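Local coordinates for protein aeromonas extracellular serine protease (Aeromonas sobria, PDB 3WQB) that cleaves peptide bonds after paired basic residues, one of them lysine, as a secreted calcium-binding serine protease and probable virulence factor of the furin subfamily, at residues E201-T204 with G209-Y212; S251-L256 with D360-L365. The protein carries 1 engineered substitution. All coordinates share one frame; numbering follows the deposited sequence.

Interaction 1. Residues E201-T204 with G209-Y212; sequences EQQT and GAAY
Gln203 and Thr204, in the last turn of helix 191-205, meet the chain where it returns as strand 211-215. Only one direct hydrogen bond joins the two segments: Ala210 N donates to Gln203 O at 2.8 Å and is nearly straight, 169° at the hydrogen. At the turn itself Gly209 CA makes a C-H...O contact of 3.4 Å with Thr204 O.

The side chain of Tyr212 can be followed outward along its ring. CD1 lies 3.7 Å from Thr204 OG1, and CE1 is equally far from Gln203 CB; both partners come to the ring edge, near its plane. At the tip, Tyr212 OH sits 3.1 Å from Gln203 CB and bonds to Leu162 O. With CG anti to the carbonyl carbon (chi1 -68°), the ring reaches back to the helix although its first bond does not point there.

Beyond CB, the Gln203 chain bends at chi2 (-73°), which carries its amide away past Tyr212 OH to partners of its own: NE2 donates to Arg169 O, and OE1 accepts from Lys206 NZ. Thr204 OG1 bonds to Phe200 O within its own helix and also accepts from a water at 2.9 Å. That water in turn accepts from Tyr212 N, bridging helix and strand.

The contact closes the second half of a beta-alpha-beta crossover, from strand 173-179 through helix 191-205 to strand 211-215, in the parallel sheet of the subtilisin domain. Tyr212 stacks with Phe200 of the helix and Phe174 of strand 173-179, placing its ring between helix 191-205 and the sheet.

Interaction 2. Residues S251-L256 with D360-L365; sequences SNFWNL and DLRDLL
The backbones stay well apart, the nearest alpha carbons being Leu256 CA and Arg362 CA at 8.4 Å, and the Arg362 side chain spans the gap. Its chain runs extended from CG to NE, carrying the guanidinium from the helix to the turn around Phe253 that leads into strand 255-261. There Arg362 NH2 and NH1 both donate to Phe253 O, at 2.8 Å for NH2 and 3.0 Å for NH1. Two bonds thus converge end-on upon one carbonyl oxygen, which lies within 1° of the guanidinium plane. Trp254 O also lies near that plane, but its angle to NH2 is poor.

The Phe253 ring supplies a second contact, which may restrain the guanidinium from turning. Arg362 NH1 stands over one face, offset toward the rim and 3.6 Å from Phe253 CE1, while Arg362 CZ lies 5.0 Å from the centroid of the Phe253 ring, a cation-pi geometry. The ring and guanidinium planes are 69° apart. Lower on the arginine, Leu256 CD1 packs on Arg362 CG at 4.1 Å.

On the strand side, Asn252 OD1 accepts from Asn255 N at 2.9 Å in an Asx motif that spans the turn bearing Phe253 O. Helix 358-368 thus reaches the chain leading into strand 255-261. Leu361 and Leu365 of that helix lean on helix 335-352, while Phe253 touches Leu534 of strand 527-535, in the P-domain.

Overall arrangement
Interactions 1 and 2 follow one another along the chain and meet in the parallel sheet, where strands 211-215 and 255-261 are neighbours; their centres are about 10 Å apart. Tyr212 O and Leu256 N, 2.8 Å apart, probably form a hydrogen bond between these strands. A second junction is packing: Glu201 CG lies 3.3 Å from Trp254 CZ2, so helix 191-205 borders the turn that receives Arg362. Helix 358-368 also touches both, through Val358 against Thr204 and Ala211 in interaction 1 and through Arg362 in interaction 2. Both contacts are buried framework of the subtilisin domain, away from the predicted charge-relay positions Asp78, His115 and Ala336 (engineered here) and from the calcium sites.

Interaction 1. Residues E201-T204 with G209-Y212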
loop_
_atom_site.group_PDB
_atom_site.type_symbol
_atom_site.label_atom_id
_atom_site.label_comp_id
_atom_site.label_asym_id
_atom_site.label_seq_id
_atom_site.Cartn_x
_atom_site.Cartn_y
_atom_site.Cartn_z
ATOM N N GLU A 201 -10.218 10.891 3.982
ATOM C CA GLU A 201 -11.350 11.393 3.199
ATOM C C GLU A 201 -11.375 12.917 3.220
ATOM O O GLU A 201 -11.493 13.558 2.172
ATOM C CB GLU A 201 -12.666 10.818 3.723
ATOM C CG GLU A 201 -13.891 11.417 3.032
ATOM C CD GLU A 201 -15.198 10.736 3.378
ATOM O OE1 GLU A 201 -15.206 9.755 4.152
ATOM O OE2 GLU A 201 -16.235 11.202 2.870
ATOM N N GLN A 202 -11.244 13.497 4.410
ATOM C CA GLN A 202 -11.294 14.952 4.527
ATOM C C GLN A 202 -10.140 15.619 3.786
ATOM O O GLN A 202 -10.305 16.652 3.143
ATOM C CB GLN A 202 -11.308 15.355 5.993
ATOM C CG GLN A 202 -12.618 15.038 6.658
ATOM C CD GLN A 202 -13.829 15.543 5.854
ATOM O OE1 GLN A 202 -13.859 16.697 5.397
ATOM N NE2 GLN A 202 -14.841 14.685 5.699
ATOM N N GLN A 203 -8.963 15.010 3.882
ATOM C CA GLN A 203 -7.773 15.532 3.240
ATOM C C GLN A 203 -7.798 15.387 1.723
ATOM O O GLN A 203 -7.261 16.227 1.007
ATOM C CB GLN A 203 -6.539 14.852 3.822
ATOM C CG GLN A 203 -6.152 15.401 5.204
ATOM C CD GLN A 203 -5.550 16.790 5.109
ATOM O OE1 GLN A 203 -6.238 17.794 5.302
ATOM N NE2 GLN A 203 -4.273 16.854 4.770
ATOM N N THR A 204 -8.407 14.311 1.237
ATOM C CA THR A 204 -8.493 14.082 -0.205
ATOM C C THR A 204 -9.506 15.027 -0.860
ATOM O O THR A 204 -9.225 15.610 -1.913
ATOM C CB THR A 204 -8.866 12.620 -0.526
ATOM O OG1 THR A 204 -7.853 11.737 -0.025
ATOM C CG2 THR A 204 -9.004 12.410 -2.035
ATOM N N GLY A 209 -6.712 19.360 -2.718
ATOM C CA GLY A 209 -6.815 18.035 -2.114
ATOM C C GLY A 209 -5.506 17.271 -2.090
ATOM O O GLY A 209 -4.644 17.451 -2.949
ATOM N N ALA A 210 -5.375 16.413 -1.088
ATOM C CA ALA A 210 -4.163 15.610 -0.919
ATOM C C ALA A 210 -4.322 14.195 -1.450
ATOM O O ALA A 210 -5.335 13.538 -1.215
ATOM C CB ALA A 210 -3.765 15.583 0.538
ATOM N N ALA A 211 -3.305 13.756 -2.172
ATOM C CA ALA A 211 -3.226 12.395 -2.682
ATOM C C ALA A 211 -2.413 11.498 -1.757
ATOM O O ALA A 211 -1.219 11.739 -1.543
ATOM C CB ALA A 211 -2.601 12.407 -4.060
ATOM N N TYR A 212 -3.079 10.505 -1.175
ATOM C CA TYR A 212 -2.404 9.450 -0.411
ATOM C C TYR A 212 -1.914 8.378 -1.369
ATOM O O TYR A 212 -2.700 7.875 -2.170
ATOM C CB TYR A 212 -3.358 8.855 0.642
ATOM C CG TYR A 212 -3.677 9.846 1.727
ATOM C CD1 TYR A 212 -4.697 10.793 1.561
ATOM C CD2 TYR A 212 -2.948 9.860 2.915
ATOM C CE1 TYR A 212 -4.970 11.733 2.550
ATOM C CE2 TYR A 212 -3.206 10.795 3.907
ATOM C CZ TYR A 212 -4.225 11.730 3.719
ATOM O OH TYR A 212 -4.505 12.649 4.699
HETATM O O HOH W 1 -5.969 10.420 -1.791
#

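Interaction 2. Residues S251-L256 with D360-L365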
loop_
_atom_site.group_PDB
_atom_site.type_symbol
_atom_site.label_atom_id
_atom_site.label_comp_id
_atom_site.label_asym_id
_atom_site.label_seq_id
_atom_site.Cartn_x
_atom_site.Cartn_y
_atom_site.Cartn_z
ATOM N N SER A 251 -7.531 -1.107 0.907
ATOM C CA SER A 251 -8.860 -1.079 0.271
ATOM C C SER A 251 -9.699 0.123 0.703
ATOM O O SER A 251 -10.913 0.129 0.501
ATOM C CB SER A 251 -9.614 -2.395 0.526
ATOM O OG SER A 251 -9.736 -2.626 1.922
ATOM N N ASN A 252 -9.057 1.146 1.269
ATOM C CA ASN A 252 -9.802 2.287 1.792
ATOM C C ASN A 252 -10.161 3.358 0.779
ATOM O O ASN A 252 -10.721 4.389 1.158
ATOM C CB ASN A 252 -9.099 2.928 3.000
ATOM C CG ASN A 252 -7.879 3.733 2.614
ATOM O OD1 ASN A 252 -7.449 3.730 1.464
ATOM N ND2 ASN A 252 -7.317 4.437 3.585
ATOM N N PHE A 253 -9.847 3.114 -0.493
ATOM C CA PHE A 253 -10.106 4.049 -1.603
ATOM C C PHE A 253 -9.212 5.282 -1.609
ATOM O O PHE A 253 -8.675 5.630 -2.647
ATOM C CB PHE A 253 -11.583 4.451 -1.694
ATOM C CG PHE A 253 -11.874 5.426 -2.798
ATOM C CD1 PHE A 253 -11.836 5.013 -4.131
ATOM C CD2 PHE A 253 -12.177 6.762 -2.513
ATOM C CE1 PHE A 253 -12.114 5.903 -5.159
ATOM C CE2 PHE A 253 -12.444 7.661 -3.539
ATOM C CZ PHE A 253 -12.421 7.228 -4.859
ATOM N N TRP A 254 -9.065 5.938 -0.460
ATOM C CA TRP A 254 -8.249 7.158 -0.366
ATOM C C TRP A 254 -6.793 6.871 -0.706
ATOM O O TRP A 254 -6.112 7.730 -1.277
ATOM C CB TRP A 254 -8.383 7.810 1.016
ATOM C CG TRP A 254 -9.821 7.854 1.428
ATOM C CD1 TRP A 254 -10.401 7.156 2.445
ATOM C CD2 TRP A 254 -10.888 8.547 0.754
ATOM N NE1 TRP A 254 -11.759 7.407 2.479
ATOM C CE2 TRP A 254 -12.083 8.248 1.446
ATOM C CE3 TRP A 254 -10.944 9.411 -0.357
ATOM C CZ2 TRP A 254 -13.328 8.775 1.058
ATOM C CZ3 TRP A 254 -12.184 9.949 -0.729
ATOM C CH2 TRP A 254 -13.350 9.621 -0.028
ATOM N N ASN A 255 -6.321 5.658 -0.406
ATOM C CA ASN A 255 -4.989 5.245 -0.815
ATOM C C ASN A 255 -4.959 4.883 -2.285
ATOM O O ASN A 255 -5.765 4.055 -2.739
ATOM C CB ASN A 255 -4.552 4.027 -0.009
ATOM C CG ASN A 255 -4.028 4.386 1.348
ATOM O OD1 ASN A 255 -3.404 5.433 1.514
ATOM N ND2 ASN A 255 -4.257 3.514 2.336
ATOM N N LEU A 256 -4.036 5.507 -3.018
ATOM C CA LEU A 256 -3.703 5.086 -4.368
ATOM C C LEU A 256 -2.611 4.026 -4.218
ATOM O O LEU A 256 -1.466 4.353 -3.878
ATOM C CB LEU A 256 -3.203 6.287 -5.184
ATOM C CG LEU A 256 -3.088 6.128 -6.708
ATOM C CD1 LEU A 256 -2.877 7.473 -7.378
ATOM C CD2 LEU A 256 -1.955 5.175 -7.070
ATOM N N ASP A 360 -9.399 13.942 -10.308
ATOM C CA ASP A 360 -9.018 14.338 -11.662
ATOM C C ASP A 360 -7.644 13.795 -12.025
ATOM O O ASP A 360 -7.448 13.292 -13.131
ATOM C CB ASP A 360 -9.010 15.865 -11.814
ATOM C CG ASP A 360 -10.390 16.459 -11.823
ATOM O OD1 ASP A 360 -11.274 15.898 -12.492
ATOM O OD2 ASP A 360 -10.559 17.513 -11.175
ATOM N N LEU A 361 -6.694 13.918 -11.097
ATOM C CA LEU A 361 -5.338 13.443 -11.348
ATOM C C LEU A 361 -5.286 11.924 -11.505
ATOM O O LEU A 361 -4.582 11.407 -12.376
ATOM C CB LEU A 361 -4.397 13.932 -10.248
ATOM C CG LEU A 361 -4.325 15.457 -10.146
ATOM C CD1 LEU A 361 -3.780 15.857 -8.791
ATOM C CD2 LEU A 361 -3.514 16.058 -11.267
ATOM N N ARG A 362 -6.050 11.216 -10.673
ATOM C CA ARG A 362 -6.205 9.768 -10.838
ATOM C C ARG A 362 -6.748 9.405 -12.218
ATOM O O ARG A 362 -6.263 8.456 -12.847
ATOM C CB ARG A 362 -7.128 9.184 -9.778
ATOM C CG ARG A 362 -6.536 9.077 -8.395
ATOM C CD ARG A 362 -7.410 8.159 -7.570
ATOM N NE ARG A 362 -6.898 8.042 -6.213
ATOM C CZ ARG A 362 -7.465 7.332 -5.242
ATOM N NH1 ARG A 362 -8.585 6.644 -5.463
ATOM N NH2 ARG A 362 -6.910 7.329 -4.038
ATOM N N ASP A 363 -7.755 10.151 -12.676
ATOM C CA ASP A 363 -8.365 9.905 -13.977
ATOM C C ASP A 363 -7.331 10.066 -15.089
ATOM O O ASP A 363 -7.239 9.241 -16.003
ATOM C CB ASP A 363 -9.534 10.870 -14.197
ATOM C CG ASP A 363 -10.337 10.544 -15.439
ATOM O OD1 ASP A 363 -10.967 9.462 -15.480
ATOM O OD2 ASP A 363 -10.348 11.381 -16.367
ATOM N N LEU A 364 -6.535 11.126 -14.990
ATOM C CA LEU A 364 -5.515 11.404 -15.993
ATOM C C LEU A 364 -4.406 10.356 -15.988
ATOM O O LEU A 364 -3.992 9.913 -17.047
ATOM C CB LEU A 364 -4.941 12.808 -15.789
ATOM C CG LEU A 364 -5.960 13.898 -16.117
ATOM C CD1 LEU A 364 -5.582 15.201 -15.454
ATOM C CD2 LEU A 364 -6.096 14.069 -17.617
ATOM N N LEU A 365 -3.931 9.975 -14.804
ATOM C CA LEU A 365 -2.930 8.920 -14.687
ATOM C C LEU A 365 -3.435 7.589 -15.228
ATOM O O LEU A 365 -2.711 6.881 -15.935
ATOM C CB LEU A 365 -2.482 8.784 -13.231
ATOM C CG LEU A 365 -1.556 9.897 -12.730
ATOM C CD1 LEU A 365 -1.515 9.944 -11.213
ATOM C CD2 LEU A 365 -0.156 9.743 -13.310
#